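Local coordinates for protein endoglucanase (Clostridium thermocellum, PDB 2E4T) that hydrolyses internal beta-1,4-glucosidic bonds in cellulose and probably in xyloglucan, this chain being the glycoside hydrolase family 44 module of a larger multidomain enzyme, at residues Tyr51-Asn56 and Trp83-Val89; Ala143-Leu147 and Asp159-Tyr164; Asn307-Gln312 and Asn452-Asp456; Gln374-Gly379 and Gly403-Tyr407. All coordinates share one frame; numbering follows the deposited sequence. Where two conformers were deposited one is given.

Overall arrangement
The four contacts fall into two groups on opposite sides of the chain's centre. Interactions 1 and 2, with centres 14 Å apart, touch each other through Trp53 and the helix 159-164 and lie beside the calcium site: Glu54 of interaction 1 binds the ion, and the side chain of Glu160 in interaction 2 is about 6 Å from it. Interaction 3 joins barrel helix 304-312 to a loop of the beta domain, while interaction 4, its centre 15 Å away, packs helices 368-384 and 398-408 together; Ile404 there has its side chain about 9 Å from the zinc ion. Between interactions 1 and 4 the nearest atoms are still about 20 Å apart.

Interaction 1: Tyr51-Asn56 and Trp83-Val89; sequences YNWENN and WSTPASV. With CA (calcium ion), chain C.
Asn56 reaches from the loop after TIM-barrel strand 40-43 to the type II beta turn Thr85-Ser88 that leads into helix 88-99, and its amide is held at both ends. Asn56 ND2 donates to Thr85 O at 2.9 Å, with that oxygen practically in the amide plane, and to Trp83 O at 3.0 Å, with the partner tilted from it. OD1 takes the N-H of Val89 almost straight (177°), although the donor stands well above the carbonyl plane, and also the hydroxyl of Tyr51, whose OH lies 2.7 Å from Asn56 OD1. Four bonds thus fix the rotation of this group. Tyr51 has its ring carbon CG anti to the backbone N (chi1 171°), which sends the ring at Val89 from the opposite direction; Tyr51 CE1 meets Val89 CB at 3.6 Å. Trp53 works mainly by its benzene end: CZ3 lies 3.8 Å from Pro86 CB, while Ala87 CB sits at the ring edge near its plane, and Phe161 of helix 158-169 stacks on the indole. The backbone of Trp53 joins in, Ala87 N donating to Trp53 O at 2.8 Å. Glu54 turns away from the turn toward the calcium ion, which Asp150, Asp153 and Tyr155 also bind; both carboxylate oxygens chelate the metal, with Glu54 OE1 2.5 Å from it.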
loop_
_atom_site.group_PDB
_atom_site.type_symbol
_atom_site.label_atom_id
_atom_site.label_comp_id
_atom_site.label_asym_id
_atom_site.label_seq_id
_atom_site.Cartn_x
_atom_site.Cartn_y
_atom_site.Cartn_z
ATOM N N TYR A 51 14.086 13.164 -6.456
ATOM C CA TYR A 51 13.782 14.305 -5.607
ATOM C C TYR A 51 14.994 14.694 -4.757
ATOM O O TYR A 51 15.581 13.851 -4.078
ATOM C CB TYR A 51 12.605 13.932 -4.673
ATOM C CG TYR A 51 12.350 14.975 -3.592
ATOM C CD1 TYR A 51 11.812 16.229 -3.908
ATOM C CD2 TYR A 51 12.704 14.714 -2.269
ATOM C CE1 TYR A 51 11.601 17.176 -2.929
ATOM C CE2 TYR A 51 12.511 15.677 -1.276
ATOM C CZ TYR A 51 11.989 16.914 -1.611
ATOM O OH TYR A 51 11.844 17.854 -0.609
ATOM N N ASN A 52 15.334 15.997 -4.794
ATOM C CA ASN A 52 16.455 16.541 -4.045
ATOM C C ASN A 52 15.910 17.335 -2.868
ATOM O O ASN A 52 15.352 18.414 -3.049
ATOM C CB ASN A 52 17.269 17.439 -4.970
ATOM C CG ASN A 52 18.492 18.021 -4.311
ATOM O OD1 ASN A 52 18.590 18.080 -3.082
ATOM N ND2 ASN A 52 19.445 18.458 -5.147
ATOM N N TRP A 53 16.084 16.824 -1.629
ATOM C CA TRP A 53 15.492 17.498 -0.488
ATOM C C TRP A 53 16.099 18.902 -0.259
ATOM O O TRP A 53 15.490 19.737 0.419
ATOM C CB TRP A 53 15.660 16.650 0.792
ATOM C CG TRP A 53 17.031 16.678 1.391
ATOM C CD1 TRP A 53 18.130 15.976 0.996
ATOM C CD2 TRP A 53 17.429 17.437 2.555
ATOM N NE1 TRP A 53 19.207 16.248 1.831
ATOM C CE2 TRP A 53 18.791 17.130 2.782
ATOM C CE3 TRP A 53 16.762 18.302 3.429
ATOM C CZ2 TRP A 53 19.487 17.657 3.889
ATOM C CZ3 TRP A 53 17.449 18.822 4.512
ATOM C CH2 TRP A 53 18.790 18.492 4.733
ATOM N N GLU A 54 17.310 19.136 -0.782
ATOM C CA GLU A 54 17.947 20.425 -0.496
ATOM C C GLU A 54 17.260 21.581 -1.187
ATOM O O GLU A 54 17.260 22.694 -0.669
ATOM C CB GLU A 54 19.422 20.397 -0.906
ATOM C CG GLU A 54 20.226 19.300 -0.222
ATOM C CD GLU A 54 21.722 19.372 -0.554
ATOM O OE1 GLU A 54 22.103 20.075 -1.550
ATOM O OE2 GLU A 54 22.535 18.729 0.159
ATOM N N ASN A 55 16.716 21.319 -2.393
ATOM C CA ASN A 55 16.124 22.399 -3.230
ATOM C C ASN A 55 14.764 22.056 -3.775
ATOM O O ASN A 55 14.154 22.902 -4.442
ATOM C CB ASN A 55 17.105 22.806 -4.317
ATOM C CG ASN A 55 17.460 21.649 -5.186
ATOM O OD1 ASN A 55 16.698 20.680 -5.340
ATOM N ND2 ASN A 55 18.649 21.725 -5.791
ATOM N N ASN A 56 14.236 20.848 -3.507
ATOM C CA ASN A 56 12.888 20.412 -3.899
ATOM C C ASN A 56 12.705 20.117 -5.389
ATOM O O ASN A 56 11.564 19.809 -5.774
ATOM C CB ASN A 56 11.797 21.343 -3.383
ATOM C CG ASN A 56 11.863 21.458 -1.890
ATOM O OD1 ASN A 56 11.587 20.483 -1.157
ATOM N ND2 ASN A 56 12.248 22.625 -1.404
ATOM N N TRP A 83 9.416 27.460 -1.399
ATOM C CA TRP A 83 10.010 26.644 -2.454
ATOM C C TRP A 83 11.502 26.419 -2.251
ATOM O O TRP A 83 11.993 25.384 -2.672
ATOM C CB TRP A 83 9.720 27.231 -3.820
ATOM C CG TRP A 83 8.333 26.936 -4.304
ATOM C CD1 TRP A 83 7.271 26.515 -3.550
ATOM C CD2 TRP A 83 7.886 27.001 -5.653
ATOM N NE1 TRP A 83 6.157 26.273 -4.383
ATOM C CE2 TRP A 83 6.533 26.579 -5.670
ATOM C CE3 TRP A 83 8.513 27.384 -6.858
ATOM C CZ2 TRP A 83 5.812 26.487 -6.847
ATOM C CZ3 TRP A 83 7.812 27.307 -8.011
ATOM C CH2 TRP A 83 6.463 26.877 -8.005
ATOM N N SER A 84 12.216 27.364 -1.642
ATOM C CA SER A 84 13.637 27.169 -1.428
ATOM C C SER A 84 13.941 26.654 -0.020
ATOM O O SER A 84 15.105 26.497 0.308
ATOM C CB SER A 84 14.401 28.484 -1.633
ATOM O OG SER A 84 13.938 29.434 -0.692
ATOM N N THR A 85 12.928 26.331 0.809
ATOM C CA THR A 85 13.200 25.797 2.128
ATOM C C THR A 85 13.457 24.308 2.014
ATOM O O THR A 85 12.659 23.582 1.341
ATOM C CB THR A 85 12.042 26.046 3.066
ATOM O OG1 THR A 85 11.795 27.439 3.096
ATOM C CG2 THR A 85 12.247 25.522 4.473
ATOM N N PRO A 86 14.551 23.791 2.584
ATOM C CA PRO A 86 14.839 22.356 2.487
ATOM C C PRO A 86 13.622 21.519 2.880
ATOM O O PRO A 86 12.931 21.804 3.868
ATOM C CB PRO A 86 16.020 22.124 3.430
ATOM C CG PRO A 86 16.734 23.498 3.391
ATOM C CD PRO A 86 15.575 24.509 3.377
ATOM N N ALA A 87 13.427 20.456 2.097
ATOM C CA ALA A 87 12.404 19.453 2.384
ATOM C C ALA A 87 10.999 19.995 2.402
ATOM O O ALA A 87 10.100 19.266 2.865
ATOM C CB ALA A 87 12.717 18.686 3.693
ATOM N N SER A 88 10.724 21.189 1.851
ATOM C CA SER A 88 9.349 21.718 1.941
ATOM C C SER A 88 8.346 20.829 1.227
ATOM O O SER A 88 7.157 20.795 1.640
ATOM C CB SER A 88 9.276 23.151 1.455
ATOM O OG SER A 88 9.627 23.182 0.081
ATOM N N VAL A 89 8.723 20.111 0.173
ATOM C CA VAL A 89 7.773 19.150 -0.423
ATOM C C VAL A 89 7.341 18.138 0.652
ATOM O O VAL A 89 6.145 17.806 0.760
ATOM C CB VAL A 89 8.438 18.452 -1.630
ATOM C CG1 VAL A 89 7.703 17.183 -2.018
ATOM C CG2 VAL A 89 8.498 19.411 -2.785
HETATM CA CA CA C . 24.500 19.414 -1.130
HETATM O O HOH W 1 17.199 25.383 -0.914
HETATM O O HOH W 2 14.441 25.556 -4.453
HETATM O O HOH W 3 25.629 18.945 0.911
HETATM O O HOH W 4 24.385 19.877 -3.471
#

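Interaction 2: Ala143-Leu147 and Asp159-Tyr164; sequences APFSL and DEFVNY
Phe145 lays its ring against one side of helix 159-164, touching three side chains in three different ways. Asn163 comes over a face: its CB stands 4.1 Å from the centroid of the Phe145 ring, a CH-pi contact. With Asn163 CG anti to the backbone N (chi1 179°), the amide, turned at a shallow angle to the ring, passes out beyond the rim, Asn163 CG lying 3.4 Å from Phe145 CD2. Asp159 instead meets the far edge of the ring, its carboxylate nearly perpendicular to the ring plane at 84°, with OD2 in the ring plane and OD1 3.3 Å from Phe145 CE1. The slightly positive C-H rim therefore faces a carboxylate, whose OD1 also accepts from the backbone N of Lys141. Helix 158-169, which carries these residues, is the barrel helix between strands 104-109 and 180-183 of the TIM barrel, and 143-147 belongs to the long excursion that goes on to calcium ligands Asp150, Asp153 and Tyr155. Glu160 starts with CG opposite its backbone N (chi1 -170°) and stays extended at chi2, which takes OE2 past the ring to Ser146; the N-H of Ser146 meets Glu160 OE2 at 2.8 Å on its anti side, and Lys141 NZ forms a salt bridge to the same oxygen. One water ties the backbones together, donating to Ser146 O and Glu160 O and accepting from Asn163 ND2. Farther along, Leu147 CD2 lies 4.0 Å from Tyr164 CD1, and Leu147 O approaches the ring edge, 3.4 Å from Tyr164 CE1.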
loop_
_atom_site.group_PDB
_atom_site.type_symbol
_atom_site.label_atom_id
_atom_site.label_comp_id
_atom_site.label_asym_id
_atom_site.label_seq_id
_atom_site.Cartn_x
_atom_site.Cartn_y
_atom_site.Cartn_z
ATOM N N ALA A 143 30.219 13.796 8.319
ATOM C CA ALA A 143 30.610 15.092 8.866
ATOM C C ALA A 143 29.351 15.619 9.527
ATOM O O ALA A 143 28.244 15.121 9.279
ATOM C CB ALA A 143 31.099 16.049 7.787
ATOM N N PRO A 144 29.471 16.647 10.373
ATOM C CA PRO A 144 28.296 17.075 11.130
ATOM C C PRO A 144 27.157 17.526 10.233
ATOM O O PRO A 144 27.366 18.222 9.233
ATOM C CB PRO A 144 28.856 18.221 11.992
ATOM C CG PRO A 144 30.326 17.879 12.167
ATOM C CD PRO A 144 30.720 17.312 10.843
ATOM N N PHE A 145 25.946 17.156 10.642
ATOM C CA PHE A 145 24.762 17.595 9.931
ATOM C C PHE A 145 24.532 19.098 10.066
ATOM O O PHE A 145 24.826 19.682 11.133
ATOM C CB PHE A 145 23.514 16.891 10.475
ATOM C CG PHE A 145 23.528 15.391 10.332
ATOM C CD1 PHE A 145 23.968 14.792 9.158
ATOM C CD2 PHE A 145 23.055 14.589 11.367
ATOM C CE1 PHE A 145 23.932 13.397 9.045
ATOM C CE2 PHE A 145 23.009 13.204 11.240
ATOM C CZ PHE A 145 23.451 12.621 10.082
ATOM N N SER A 146 23.870 19.651 9.065
ATOM C CA SER A 146 23.346 20.992 9.118
ATOM C C SER A 146 21.868 20.978 8.763
ATOM O O SER A 146 21.422 20.162 7.928
ATOM C CB SER A 146 24.067 21.869 8.112
ATOM O OG SER A 146 23.535 23.168 8.152
ATOM N N LEU A 147 21.118 21.926 9.356
ATOM C CA LEU A 147 19.731 22.192 8.922
ATOM C C LEU A 147 19.643 23.082 7.689
ATOM O O LEU A 147 18.550 23.276 7.132
ATOM C CB LEU A 147 18.925 22.787 10.057
ATOM C CG LEU A 147 18.852 21.947 11.317
ATOM C CD1 LEU A 147 18.086 22.673 12.410
ATOM C CD2 LEU A 147 18.209 20.571 11.070
ATOM N N ASP A 159 21.130 10.707 5.289
ATOM C CA ASP A 159 21.017 10.806 6.733
ATOM C C ASP A 159 20.777 12.273 7.172
ATOM O O ASP A 159 20.072 12.500 8.150
ATOM C CB ASP A 159 22.172 10.112 7.465
ATOM C CG ASP A 159 23.559 10.643 7.168
ATOM O OD1 ASP A 159 23.785 11.508 6.306
ATOM O OD2 ASP A 159 24.483 10.088 7.887
ATOM N N GLU A 160 21.358 13.242 6.452
ATOM C CA GLU A 160 21.147 14.630 6.773
ATOM C C GLU A 160 19.672 15.031 6.538
ATOM O O GLU A 160 19.087 15.799 7.313
ATOM C CB GLU A 160 22.107 15.507 5.976
ATOM C CG GLU A 160 22.099 16.953 6.455
ATOM C CD GLU A 160 23.220 17.759 5.802
ATOM O OE1 GLU A 160 23.310 17.764 4.531
ATOM O OE2 GLU A 160 24.018 18.383 6.558
ATOM N N PHE A 161 19.068 14.483 5.466
ATOM C CA PHE A 161 17.642 14.697 5.184
ATOM C C PHE A 161 16.809 14.143 6.364
ATOM O O PHE A 161 15.920 14.834 6.908
ATOM C CB PHE A 161 17.348 13.993 3.867
ATOM C CG PHE A 161 15.930 14.012 3.317
ATOM C CD1 PHE A 161 14.923 14.861 3.767
ATOM C CD2 PHE A 161 15.668 13.137 2.257
ATOM C CE1 PHE A 161 13.665 14.800 3.195
ATOM C CE2 PHE A 161 14.404 13.092 1.673
ATOM C CZ PHE A 161 13.412 13.924 2.139
ATOM N N VAL A 162 17.053 12.886 6.742
ATOM C CA VAL A 162 16.323 12.300 7.876
ATOM C C VAL A 162 16.529 13.138 9.134
ATOM O O VAL A 162 15.598 13.394 9.907
ATOM C CB VAL A 162 16.686 10.821 8.061
ATOM C CG1 VAL A 162 16.026 10.260 9.315
ATOM C CG2 VAL A 162 16.252 10.033 6.835
ATOM N N ASN A 163 17.774 13.586 9.375
ATOM C CA ASN A 163 18.031 14.406 10.567
ATOM C C ASN A 163 17.161 15.691 10.542
ATOM O O ASN A 163 16.649 16.120 11.591
ATOM C CB ASN A 163 19.525 14.771 10.613
ATOM C CG ASN A 163 19.822 15.637 11.809
ATOM O OD1 ASN A 163 19.828 15.138 12.957
ATOM N ND2 ASN A 163 20.006 16.944 11.588
ATOM N N TYR A 164 17.009 16.317 9.372
ATOM C CA TYR A 164 16.184 17.517 9.276
ATOM C C TYR A 164 14.738 17.210 9.698
ATOM O O TYR A 164 14.094 17.990 10.446
ATOM C CB TYR A 164 16.260 18.056 7.842
ATOM C CG TYR A 164 15.493 19.330 7.632
ATOM C CD1 TYR A 164 16.178 20.542 7.679
ATOM C CD2 TYR A 164 14.121 19.352 7.340
ATOM C CE1 TYR A 164 15.522 21.759 7.496
ATOM C CE2 TYR A 164 13.480 20.583 7.158
ATOM C CZ TYR A 164 14.183 21.787 7.259
ATOM O OH TYR A 164 13.469 22.964 7.067
HETATM O O HOH W 5 19.862 18.010 8.904
#

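Interaction 3: Asn307-Gln312 and Asn452-Asp456; sequences NKARLQ and NKNYD
Tyr455, with the largest share of the buried surface, extends from the loop between strands 442-452 and 459-466 of the beta domain onto helix 304-312 of the TIM barrel, so this contact bridges the two domains. Its chi1 of -147° lies away from a staggered value and carries the ring obliquely across the helix, its hydroxyl at Asn307. Nearer the root of the ring, the extended aliphatic chain of Lys308 passes by, its CG 3.7 Å from Tyr455 CD1 and its CE close to CB and CG of the tyrosine.

Leu311 touches both loop residues. One methyl, CD1, approaches Tyr455 CD1 at 4.1 Å and also the carbonyl Lys453 O at 3.7 Å; Thr369 and Ile372 of helix 368-384 also touch the leucine. In Lys453, chi1 and an extended chi2 bring CD to 3.5 Å from Leu311 O near the last turn of the helix, and a bend at chi3 then turns the ammonium end toward Gln312. That group is satisfied chiefly by Ile429 O; in the conformer given, one of two deposited, Lys453 NZ adds a weak bond to Gln312 OE1 at 3.2 Å. Gln312 NE2 donates to Glu430 O, and its OE1 also has Arg315 NH1.

At the tip of the tyrosine, amide and ring are almost coplanar, 4° apart, and Asn307 CB sits at the ring edge. Arg310 NH1 positions the amide by donating to Asn307 OD1 at 2.9 Å. Asn307 ND2, which also has Pro301 O, donates to Tyr455 OH at 3.1 Å, with an N-H...O angle of 144°.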
loop_
_atom_site.group_PDB
_atom_site.type_symbol
_atom_site.label_atom_id
_atom_site.label_comp_id
_atom_site.label_asym_id
_atom_site.label_seq_id
_atom_site.Cartn_x
_atom_site.Cartn_y
_atom_site.Cartn_z
ATOM N N ASN A 307 -16.042 -6.225 -15.343
ATOM C CA ASN A 307 -16.517 -5.877 -13.989
ATOM C C ASN A 307 -16.652 -7.130 -13.108
ATOM O O ASN A 307 -16.294 -7.089 -11.904
ATOM C CB ASN A 307 -17.840 -5.167 -14.087
ATOM C CG ASN A 307 -17.760 -3.845 -14.827
ATOM O OD1 ASN A 307 -16.669 -3.231 -14.940
ATOM N ND2 ASN A 307 -18.918 -3.358 -15.301
ATOM N N LYS A 308 -17.151 -8.235 -13.689
ATOM C CA LYS A 308 -17.284 -9.481 -12.925
ATOM C C LYS A 308 -15.893 -9.996 -12.528
ATOM O O LYS A 308 -15.718 -10.491 -11.405
ATOM C CB LYS A 308 -18.074 -10.504 -13.714
ATOM C CG LYS A 308 -19.533 -10.170 -13.765
ATOM C CD LYS A 308 -20.313 -11.162 -14.620
ATOM C CE LYS A 308 -21.826 -10.855 -14.536
ATOM N NZ LYS A 308 -22.571 -11.737 -15.458
ATOM N N ALA A 309 -14.905 -9.914 -13.437
ATOM C CA ALA A 309 -13.566 -10.367 -13.104
ATOM C C ALA A 309 -12.971 -9.482 -12.001
ATOM O O ALA A 309 -12.209 -9.970 -11.157
ATOM C CB ALA A 309 -12.666 -10.342 -14.341
ATOM N N ARG A 310 -13.270 -8.172 -12.020
ATOM C CA ARG A 310 -12.771 -7.280 -10.964
ATOM C C ARG A 310 -13.258 -7.732 -9.592
ATOM O O ARG A 310 -12.531 -7.697 -8.604
ATOM C CB ARG A 310 -13.187 -5.828 -11.265
ATOM C CG ARG A 310 -12.661 -4.853 -10.231
ATOM C CD ARG A 310 -12.982 -3.402 -10.561
ATOM N NE ARG A 310 -12.466 -3.021 -11.852
ATOM C CZ ARG A 310 -13.190 -2.906 -12.981
ATOM N NH1 ARG A 310 -14.540 -2.978 -12.949
ATOM N NH2 ARG A 310 -12.571 -2.717 -14.158
ATOM N N LEU A 311 -14.554 -8.146 -9.529
ATOM C CA LEU A 311 -15.108 -8.600 -8.265
ATOM C C LEU A 311 -14.404 -9.834 -7.725
ATOM O O LEU A 311 -14.314 -9.981 -6.492
ATOM C CB LEU A 311 -16.607 -8.893 -8.419
ATOM C CG LEU A 311 -17.482 -7.670 -8.654
ATOM C CD1 LEU A 311 -18.899 -8.130 -9.050
ATOM C CD2 LEU A 311 -17.525 -6.757 -7.441
ATOM N N GLN A 312 -13.945 -10.740 -8.600
ATOM C CA GLN A 312 -13.301 -11.961 -8.145
ATOM C C GLN A 312 -11.786 -11.796 -7.936
ATOM O O GLN A 312 -11.190 -12.595 -7.195
ATOM C CB GLN A 312 -13.546 -13.119 -9.128
ATOM C CG GLN A 312 -15.032 -13.413 -9.335
ATOM C CD GLN A 312 -15.768 -13.716 -8.042
ATOM O OE1 GLN A 312 -15.242 -14.293 -7.084
ATOM N NE2 GLN A 312 -17.034 -13.312 -7.989
ATOM N N ASN A 452 -21.989 -8.195 -1.256
ATOM C CA ASN A 452 -22.757 -9.023 -2.188
ATOM C C ASN A 452 -22.241 -8.780 -3.592
ATOM O O ASN A 452 -22.472 -7.688 -4.161
ATOM C CB ASN A 452 -24.236 -8.733 -2.099
ATOM C CG ASN A 452 -25.031 -9.723 -2.926
ATOM O OD1 ASN A 452 -24.525 -10.800 -3.245
ATOM N ND2 ASN A 452 -26.289 -9.382 -3.240
ATOM N N LYS A 453 -21.521 -9.774 -4.129
ATOM C CA LYS A 453 -20.955 -9.724 -5.470
ATOM C C LYS A 453 -21.944 -10.209 -6.544
ATOM O O LYS A 453 -21.620 -10.190 -7.722
ATOM C CB LYS A 453 -19.660 -10.518 -5.536
ATOM C CG LYS A 453 -18.582 -9.975 -4.637
ATOM C CD LYS A 453 -17.279 -10.783 -4.746
ATOM C CE LYS A 453 -17.224 -12.023 -3.905
ATOM N NZ LYS A 453 -16.103 -12.976 -4.304
ATOM N N ASN A 454 -23.145 -10.656 -6.129
ATOM C CA ASN A 454 -24.128 -11.091 -7.099
ATOM C C ASN A 454 -24.455 -9.902 -8.012
ATOM O O ASN A 454 -24.826 -8.824 -7.516
ATOM C CB ASN A 454 -25.381 -11.571 -6.310
ATOM C CG ASN A 454 -26.259 -12.472 -7.060
ATOM O OD1 ASN A 454 -26.349 -12.370 -8.295
ATOM N ND2 ASN A 454 -27.026 -13.298 -6.295
ATOM N N TYR A 455 -24.338 -10.108 -9.326
ATOM C CA TYR A 455 -24.440 -8.969 -10.239
ATOM C C TYR A 455 -25.841 -8.524 -10.439
ATOM O O TYR A 455 -26.098 -7.297 -10.618
ATOM C CB TYR A 455 -23.753 -9.284 -11.591
ATOM C CG TYR A 455 -23.125 -8.050 -12.231
ATOM C CD1 TYR A 455 -21.745 -7.767 -12.005
ATOM C CD2 TYR A 455 -23.885 -7.080 -12.959
ATOM C CE1 TYR A 455 -21.168 -6.647 -12.515
ATOM C CE2 TYR A 455 -23.256 -5.937 -13.493
ATOM C CZ TYR A 455 -21.905 -5.734 -13.243
ATOM O OH TYR A 455 -21.296 -4.573 -13.688
ATOM N N ASP A 456 -26.747 -9.490 -10.463
ATOM C CA ASP A 456 -28.102 -9.087 -10.907
ATOM C C ASP A 456 -29.199 -9.782 -10.126
ATOM O O ASP A 456 -30.305 -9.867 -10.637
ATOM C CB ASP A 456 -28.309 -9.338 -12.386
ATOM C CG ASP A 456 -27.790 -10.645 -12.744
ATOM O OD1 ASP A 456 -28.028 -11.543 -11.902
ATOM O OD2 ASP A 456 -27.045 -10.759 -13.745
#

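Interaction 4: Gln374-Gly379 and Gly403-Tyr407; sequences QADVLG and GINLY
Tyr407, with CG anti to its carbonyl carbon (chi1 -71°), swings its ring over to helix 374-379, where the backbone puts Leu378 CB over one face of it; chi1 of Leu378 (-66°) with an extended chi2 sends CD1 on toward Gly403 and Ile404. In the CH-pi contact Leu378 CB lies 4.0 Å from the centroid of the Tyr407 ring, over the face but displaced toward the rim on the CE2 side. Beyond it the phenol hydroxyl of Tyr407 donates to Ala375 O at 2.7 Å, tilted somewhat from the carbonyl plane. That carbonyl already receives the helical N-H of Gly379, which arrives from the opposite face, so one oxygen serves two donors. Ala375 CB also touches the ring, 4.0 Å from Tyr407 CE2.

At the other end the helices come close where Gly403 has no side chain: its CA is 4.5 Å from Ala375 CA. Leu378 CD1 covers the carbonyl there, 3.6 Å from Gly403 O, a buried oxygen for which the model holds no hydrogen-bond partner. The same methyl reaches Ile404, and Gln374, bent at chi2, passes NE2 within 3.6 Å of Ile404 CG1 on the way to its own partner, Tyr360 OH.

The short segments approach to 8.7 Å between axes and make an angle of 46°. Tyr28 and Phe417 pack on the Tyr407 ring, and strand 442-452 of the beta domain lies against Ala375 and Tyr407. Helix 368-384 precedes the last barrel strand, 388-391, and helix 398-408, which carries zinc ligand Glu401, follows it: this is the adjacent-helix packing of a TIM barrel's outer ring.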
loop_
_atom_site.group_PDB
_atom_site.type_symbol
_atom_site.label_atom_id
_atom_site.label_comp_id
_atom_site.label_asym_id
_atom_site.label_seq_id
_atom_site.Cartn_x
_atom_site.Cartn_y
_atom_site.Cartn_z
ATOM N N GLN A 374 -12.508 -2.872 -3.774
ATOM C CA GLN A 374 -11.684 -2.168 -2.790
ATOM C C GLN A 374 -12.013 -2.636 -1.369
ATOM O O GLN A 374 -11.120 -2.898 -0.546
ATOM C CB GLN A 374 -11.914 -0.661 -2.927
ATOM C CG GLN A 374 -11.117 0.147 -1.890
ATOM C CD GLN A 374 -9.630 0.073 -2.120
ATOM O OE1 GLN A 374 -9.142 -0.298 -3.194
ATOM N NE2 GLN A 374 -8.865 0.462 -1.096
ATOM N N ALA A 375 -13.330 -2.703 -1.037
ATOM C CA ALA A 375 -13.704 -3.147 0.310
ATOM C C ALA A 375 -13.229 -4.575 0.552
ATOM O O ALA A 375 -12.842 -4.947 1.684
ATOM C CB ALA A 375 -15.219 -3.013 0.490
ATOM N N ASP A 376 -13.279 -5.427 -0.490
ATOM C CA ASP A 376 -12.854 -6.820 -0.334
ATOM C C ASP A 376 -11.343 -6.847 -0.034
ATOM O O ASP A 376 -10.879 -7.547 0.907
ATOM C CB ASP A 376 -13.180 -7.574 -1.626
ATOM C CG ASP A 376 -13.319 -9.068 -1.452
ATOM O OD1 ASP A 376 -13.702 -9.517 -0.345
ATOM O OD2 ASP A 376 -12.978 -9.795 -2.443
ATOM N N VAL A 377 -10.548 -6.121 -0.846
ATOM C CA VAL A 377 -9.104 -6.047 -0.663
ATOM C C VAL A 377 -8.760 -5.582 0.745
ATOM O O VAL A 377 -7.842 -6.136 1.395
ATOM C CB VAL A 377 -8.509 -5.130 -1.765
ATOM C CG1 VAL A 377 -7.062 -4.755 -1.481
ATOM C CG2 VAL A 377 -8.646 -5.820 -3.105
ATOM N N LEU A 378 -9.428 -4.518 1.226
ATOM C CA LEU A 378 -9.110 -4.038 2.579
ATOM C C LEU A 378 -9.447 -5.104 3.652
ATOM O O LEU A 378 -8.729 -5.230 4.663
ATOM C CB LEU A 378 -9.838 -2.746 2.861
ATOM C CG LEU A 378 -9.389 -1.587 1.997
ATOM C CD1 LEU A 378 -10.338 -0.384 2.252
ATOM C CD2 LEU A 378 -7.936 -1.208 2.233
ATOM N N GLY A 379 -10.553 -5.841 3.436
ATOM C CA GLY A 379 -10.889 -6.930 4.357
ATOM C C GLY A 379 -9.778 -7.997 4.366
ATOM O O GLY A 379 -9.379 -8.494 5.446
ATOM N N GLY A 403 -15.185 2.526 -0.596
ATOM C CA GLY A 403 -14.667 1.271 -0.057
ATOM C C GLY A 403 -13.738 1.498 1.138
ATOM O O GLY A 403 -13.773 0.739 2.129
ATOM N N ILE A 404 -12.911 2.556 1.048
ATOM C CA ILE A 404 -12.040 2.918 2.175
ATOM C C ILE A 404 -12.887 3.425 3.363
ATOM O O ILE A 404 -12.723 2.959 4.501
ATOM C CB ILE A 404 -10.995 3.981 1.737
ATOM C CG1 ILE A 404 -10.059 3.382 0.687
ATOM C CG2 ILE A 404 -10.249 4.503 2.939
ATOM C CD1 ILE A 404 -9.211 4.422 -0.046
ATOM N N ASN A 405 -13.770 4.419 3.109
ATOM C CA ASN A 405 -14.561 4.982 4.214
ATOM C C ASN A 405 -15.455 3.946 4.871
ATOM O O ASN A 405 -15.810 4.105 6.055
ATOM C CB ASN A 405 -15.412 6.165 3.721
ATOM C CG ASN A 405 -14.604 7.436 3.615
ATOM O OD1 ASN A 405 -13.581 7.641 4.256
ATOM N ND2 ASN A 405 -15.141 8.365 2.769
ATOM N N LEU A 406 -15.857 2.894 4.163
ATOM C CA LEU A 406 -16.681 1.851 4.791
ATOM C C LEU A 406 -15.924 1.270 6.016
ATOM O O LEU A 406 -16.572 0.837 6.991
ATOM C CB LEU A 406 -17.021 0.780 3.789
ATOM C CG LEU A 406 -18.172 -0.147 4.209
ATOM C CD1 LEU A 406 -19.504 0.562 4.305
ATOM C CD2 LEU A 406 -18.236 -1.348 3.243
ATOM N N TYR A 407 -14.585 1.235 5.933
ATOM C CA TYR A 407 -13.766 0.802 7.049
ATOM C C TYR A 407 -13.369 1.932 7.980
ATOM O O TYR A 407 -13.314 1.726 9.203
ATOM C CB TYR A 407 -12.480 0.118 6.564
ATOM C CG TYR A 407 -12.734 -1.238 5.953
ATOM C CD1 TYR A 407 -12.504 -2.413 6.713
ATOM C CD2 TYR A 407 -13.188 -1.370 4.641
ATOM C CE1 TYR A 407 -12.720 -3.660 6.184
ATOM C CE2 TYR A 407 -13.444 -2.617 4.090
ATOM C CZ TYR A 407 -13.180 -3.793 4.855
ATOM O OH TYR A 407 -13.431 -5.046 4.359
#